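Local coordinates for monothiol glutaredoxin-S14, chloroplastic (Arabidopsis thaliana, PDB 3IPZ), which may donate iron-sulfur clusters to other proteins as a [2Fe-2S]-bridged homodimer, and probably takes part in glutathione-dependent redox regulation in the chloroplast, at residues Glu12-Val15 and Asn16-Lys19; Ser69-Thr73 and Phe74-Tyr78. All coordinates share one frame; numbering follows the deposited sequence.

Contact 1: Glu12-Val15 and Asn16-Lys19; sequences EKLV and NSEK
E12 meets N16 where helix 5-15 of this glutaredoxin runs out into the loop before strand 20-24. The contact is local, between residues three or four apart at a helix C-terminus. The side-chain amide of N16 folds back over the last turn. N16 ND2 donates to E12 O at 2.6 Å, a nearly straight bond (164°) with the oxygen close to the amide plane. This holds the amide against the helix. N16 CG lies anti to its own carbonyl carbon (chi1 -74°), which turns the amide back along the helix. The backbone N of N16 donates to K13 O at 3.2 Å and, weakly, to E12 O. L14 O takes two donors from one residue: S17 OG, 2.7 Å from L14 O, and the backbone N of S17. The serine OG stands between its own N and carbonyl carbon (chi1 60°), and this brings it back to the helix. V15 turns inward, onto F23 and Y68. Water 1 lies within hydrogen-bonding distance of both V15 O and K19 O, though more acceptors surround it than it has protons. The methyl V15 CG2 lies 3.6 Å from N16 ND2.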
loop_
_atom_site.group_PDB
_atom_site.type_symbol
_atom_site.label_atom_id
_atom_site.label_comp_id
_atom_site.label_asym_id
_atom_site.label_seq_id
_atom_site.Cartn_x
_atom_site.Cartn_y
_atom_site.Cartn_z
ATOM N N GLU A 12 -8.662 4.933 7.585
ATOM C CA GLU A 12 -8.171 6.270 7.312
ATOM C C GLU A 12 -6.995 6.570 8.231
ATOM O O GLU A 12 -6.003 7.183 7.820
ATOM C CB GLU A 12 -9.285 7.284 7.524
ATOM C CG GLU A 12 -8.856 8.722 7.348
ATOM C CD GLU A 12 -9.996 9.693 7.582
ATOM O OE1 GLU A 12 -10.687 9.561 8.613
ATOM O OE2 GLU A 12 -10.199 10.590 6.738
ATOM N N LYS A 13 -7.100 6.115 9.477
ATOM C CA LYS A 13 -6.043 6.328 10.456
ATOM C C LYS A 13 -4.828 5.487 10.085
ATOM O O LYS A 13 -3.686 5.952 10.126
ATOM C CB LYS A 13 -6.536 5.952 11.859
ATOM C CG LYS A 13 -5.474 6.113 12.946
ATOM C CD LYS A 13 -5.988 5.762 14.339
ATOM C CE LYS A 13 -4.854 5.829 15.366
ATOM N NZ LYS A 13 -5.306 5.620 16.770
ATOM N N LEU A 14 -5.089 4.241 9.711
ATOM C CA LEU A 14 -4.034 3.317 9.326
ATOM C C LEU A 14 -3.211 3.821 8.126
ATOM O O LEU A 14 -1.975 3.814 8.172
ATOM C CB LEU A 14 -4.634 1.954 8.972
ATOM C CG LEU A 14 -3.846 0.714 9.374
ATOM C CD1 LEU A 14 -4.306 -0.430 8.513
ATOM C CD2 LEU A 14 -2.360 0.920 9.206
ATOM N N VAL A 15 -3.883 4.244 7.054
ATOM C CA VAL A 15 -3.148 4.706 5.873
ATOM C C VAL A 15 -2.428 6.039 6.068
ATOM O O VAL A 15 -1.549 6.392 5.283
ATOM C CB VAL A 15 -4.051 4.780 4.605
ATOM C CG1 VAL A 15 -4.647 3.405 4.328
ATOM C CG2 VAL A 15 -5.133 5.831 4.769
ATOM N N ASN A 16 -2.771 6.761 7.129
ATOM C CA ASN A 16 -2.118 8.034 7.412
ATOM C C ASN A 16 -1.121 7.932 8.560
ATOM O O ASN A 16 -0.513 8.932 8.938
ATOM C CB ASN A 16 -3.160 9.115 7.738
ATOM C CG ASN A 16 -3.907 9.596 6.508
ATOM O OD1 ASN A 16 -3.380 10.368 5.712
ATOM N ND2 ASN A 16 -5.137 9.123 6.337
ATOM N N SER A 17 -0.942 6.734 9.108
ATOM C CA SER A 17 -0.016 6.547 10.228
ATOM C C SER A 17 1.451 6.657 9.818
ATOM O O SER A 17 2.323 6.924 10.647
ATOM C CB SER A 17 -0.273 5.202 10.923
ATOM O OG SER A 17 -0.114 4.099 10.047
ATOM N N GLU A 18 1.721 6.449 8.535
ATOM C CA GLU A 18 3.075 6.566 8.016
ATOM C C GLU A 18 2.973 7.201 6.632
ATOM O O GLU A 18 1.894 7.205 6.026
ATOM C CB GLU A 18 3.751 5.198 7.909
ATOM C CG GLU A 18 3.928 4.452 9.229
ATOM C CD GLU A 18 4.708 5.236 10.275
ATOM O OE1 GLU A 18 5.571 6.064 9.904
ATOM O OE2 GLU A 18 4.464 5.009 11.480
ATOM N N LYS A 19 4.091 7.745 6.146
ATOM C CA LYS A 19 4.139 8.388 4.837
ATOM C C LYS A 19 3.843 7.380 3.740
ATOM O O LYS A 19 3.119 7.685 2.791
ATOM C CB LYS A 19 5.518 9.008 4.582
ATOM C CG LYS A 19 5.914 10.118 5.543
ATOM C CD LYS A 19 5.022 11.328 5.392
ATOM C CE LYS A 19 5.436 12.428 6.348
ATOM N NZ LYS A 19 4.616 13.642 6.114
HETATM O O HOH W 1 0.219 6.915 3.207
#

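Contact 2: Ser69-Thr73 and Phe74-Tyr78; sequences SNWPT and FPQLY
S69 OG sits between Q76 OE1 and Y78 OH, joining the end of helix 59-69 to the start of strand 76-79. S69 OG donates to Q76 OE1 at 2.6 Å, from well above the plane of the amide carbonyl. S69 OG accepts from Y78 OH over a very short 2.5 Å, lying at the edge of the tyrosine ring. The other end of the Q76 amide reaches T73 O: NE2 donates at 2.9 Å with an angle of 151°, and the acceptor lies near the amide plane. Both ends of the amide are thus used, which fixes its rotation. The chain of Q76 is extended beyond CG (chi2 -177°) and spans the loop between S69 and T73. The 69-73 segment is required for activation of the transporter CAX1. N70, with positive phi, ends the helix in a Schellman motif. Water 2 links W71 NE1 to P75 O. Q76 CG meets the indole edge of W71, 3.7 Å from CD1, with ring and amide planes 75° apart. Q76 NE2 also lies over a face of the F74 ring, 3.3 Å above its plane and toward the rim. A leucine in place of Q76 would probably leave S69 OG without its acceptor on the strand and T73 O without the NE2 donor, and set the loop freer to move. P75 follows a cis peptide bond, the cis-proline characteristic of the thioredoxin fold. F74 probably binds glutathione, as in related glutaredoxins. The buried amide therefore ties the cis-proline loop to the helix end, consistent with a fixed shape beside the glutathione site.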
loop_
_atom_site.group_PDB
_atom_site.type_symbol
_atom_site.label_atom_id
_atom_site.label_comp_id
_atom_site.label_asym_id
_atom_site.label_seq_id
_atom_site.Cartn_x
_atom_site.Cartn_y
_atom_site.Cartn_z
ATOM N N SER A 69 -10.172 1.118 -1.070
ATOM C CA SER A 69 -9.280 1.480 -2.172
ATOM C C SER A 69 -9.942 1.317 -3.537
ATOM O O SER A 69 -9.468 1.865 -4.534
ATOM C CB SER A 69 -8.029 0.593 -2.155
ATOM O OG SER A 69 -7.424 0.587 -0.878
ATOM N N ASN A 70 -11.031 0.552 -3.564
ATOM C CA ASN A 70 -11.763 0.237 -4.785
ATOM C C ASN A 70 -10.848 -0.475 -5.780
ATOM O O ASN A 70 -10.863 -0.199 -6.977
ATOM C CB ASN A 70 -12.351 1.492 -5.429
ATOM C CG ASN A 70 -13.311 1.154 -6.561
ATOM O OD1 ASN A 70 -14.287 0.430 -6.360
ATOM N ND2 ASN A 70 -13.034 1.665 -7.753
ATOM N N TRP A 71 -10.057 -1.403 -5.256
ATOM C CA TRP A 71 -9.108 -2.189 -6.025
ATOM C C TRP A 71 -9.202 -3.585 -5.403
ATOM O O TRP A 71 -8.927 -3.758 -4.221
ATOM C CB TRP A 71 -7.700 -1.586 -5.868
ATOM C CG TRP A 71 -6.653 -2.339 -6.606
ATOM C CD1 TRP A 71 -5.690 -3.145 -6.070
ATOM C CD2 TRP A 71 -6.530 -2.453 -8.027
ATOM N NE1 TRP A 71 -4.981 -3.763 -7.073
ATOM C CE2 TRP A 71 -5.478 -3.357 -8.284
ATOM C CE3 TRP A 71 -7.215 -1.882 -9.109
ATOM C CZ2 TRP A 71 -5.089 -3.708 -9.585
ATOM C CZ3 TRP A 71 -6.830 -2.228 -10.403
ATOM C CH2 TRP A 71 -5.775 -3.135 -10.625
ATOM N N PRO A 72 -9.594 -4.595 -6.199
ATOM C CA PRO A 72 -9.767 -5.995 -5.786
ATOM C C PRO A 72 -8.603 -6.830 -5.269
ATOM O O PRO A 72 -8.837 -7.903 -4.725
ATOM C CB PRO A 72 -10.414 -6.633 -7.014
ATOM C CG PRO A 72 -9.748 -5.909 -8.128
ATOM C CD PRO A 72 -9.796 -4.463 -7.656
ATOM N N THR A 73 -7.364 -6.387 -5.441
ATOM C CA THR A 73 -6.252 -7.177 -4.927
ATOM C C THR A 73 -5.191 -6.419 -4.175
ATOM O O THR A 73 -5.340 -5.250 -3.835
ATOM C CB THR A 73 -5.470 -7.929 -6.010
ATOM O OG1 THR A 73 -6.056 -7.696 -7.292
ATOM C CG2 THR A 73 -5.414 -9.418 -5.664
ATOM N N PHE A 74 -4.095 -7.135 -3.953
ATOM C CA PHE A 74 -2.940 -6.631 -3.256
ATOM C C PHE A 74 -1.737 -7.154 -4.008
ATOM O O PHE A 74 -1.786 -8.229 -4.609
ATOM C CB PHE A 74 -2.945 -7.130 -1.807
ATOM C CG PHE A 74 -4.154 -6.700 -1.045
ATOM C CD1 PHE A 74 -5.309 -7.465 -1.061
ATOM C CD2 PHE A 74 -4.164 -5.480 -0.376
ATOM C CE1 PHE A 74 -6.462 -7.017 -0.425
ATOM C CE2 PHE A 74 -5.310 -5.025 0.264
ATOM C CZ PHE A 74 -6.462 -5.794 0.238
ATOM N N PRO A 75 -0.614 -6.440 -3.927
ATOM C CA PRO A 75 -0.407 -5.200 -3.174
ATOM C C PRO A 75 -1.217 -3.951 -3.491
ATOM O O PRO A 75 -1.626 -3.696 -4.619
ATOM C CB PRO A 75 1.083 -4.946 -3.359
ATOM C CG PRO A 75 1.300 -5.414 -4.769
ATOM C CD PRO A 75 0.561 -6.742 -4.767
ATOM N N GLN A 76 -1.414 -3.167 -2.443
ATOM C CA GLN A 76 -2.099 -1.893 -2.498
ATOM C C GLN A 76 -1.133 -0.935 -1.800
ATOM O O GLN A 76 -0.784 -1.138 -0.643
ATOM C CB GLN A 76 -3.434 -1.956 -1.745
ATOM C CG GLN A 76 -4.589 -2.463 -2.585
ATOM C CD GLN A 76 -5.916 -2.463 -1.845
ATOM O OE1 GLN A 76 -6.148 -1.650 -0.951
ATOM N NE2 GLN A 76 -6.803 -3.370 -2.234
ATOM N N LEU A 77 -0.705 0.102 -2.510
ATOM C CA LEU A 77 0.236 1.067 -1.962
ATOM C C LEU A 77 -0.396 2.404 -1.643
ATOM O O LEU A 77 -1.115 2.978 -2.456
ATOM C CB LEU A 77 1.394 1.289 -2.943
ATOM C CG LEU A 77 2.526 2.256 -2.557
ATOM C CD1 LEU A 77 3.282 1.726 -1.334
ATOM C CD2 LEU A 77 3.484 2.406 -3.739
ATOM N N TYR A 78 -0.133 2.893 -0.439
ATOM C CA TYR A 78 -0.633 4.191 -0.015
ATOM C C TYR A 78 0.558 5.132 0.225
ATOM O O TYR A 78 1.599 4.720 0.762
ATOM C CB TYR A 78 -1.462 4.062 1.271
ATOM C CG TYR A 78 -2.907 3.677 1.034
ATOM C CD1 TYR A 78 -3.274 2.345 0.789
ATOM C CD2 TYR A 78 -3.911 4.654 1.040
ATOM C CE1 TYR A 78 -4.621 1.999 0.555
ATOM C CE2 TYR A 78 -5.241 4.325 0.808
ATOM C CZ TYR A 78 -5.593 2.999 0.565
ATOM O OH TYR A 78 -6.915 2.702 0.309
HETATM O O HOH W 2 -2.121 -5.125 -7.064
#

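In the fold
Contact 1 is a surface turn, while contact 2 is largely buried near the middle of the chain. Both mark the passage from a helix to a strand of the central sheet: helix 5-15 to strand 20-24, and helix 59-69 to strand 76-79. These two strands are antiparallel neighbours. The contacts meet where V15 CB packs on Y78 CD2 at 3.6 Å, and both touch F23 and Y68. Across contact 1 the side-chain bonds of N16 and S17 end on backbone oxygens of the last helical turn. In 69-78 side chains also bond one another. Contact 2 holds a probable glutathione-site residue; contact 1 lies farther from that site.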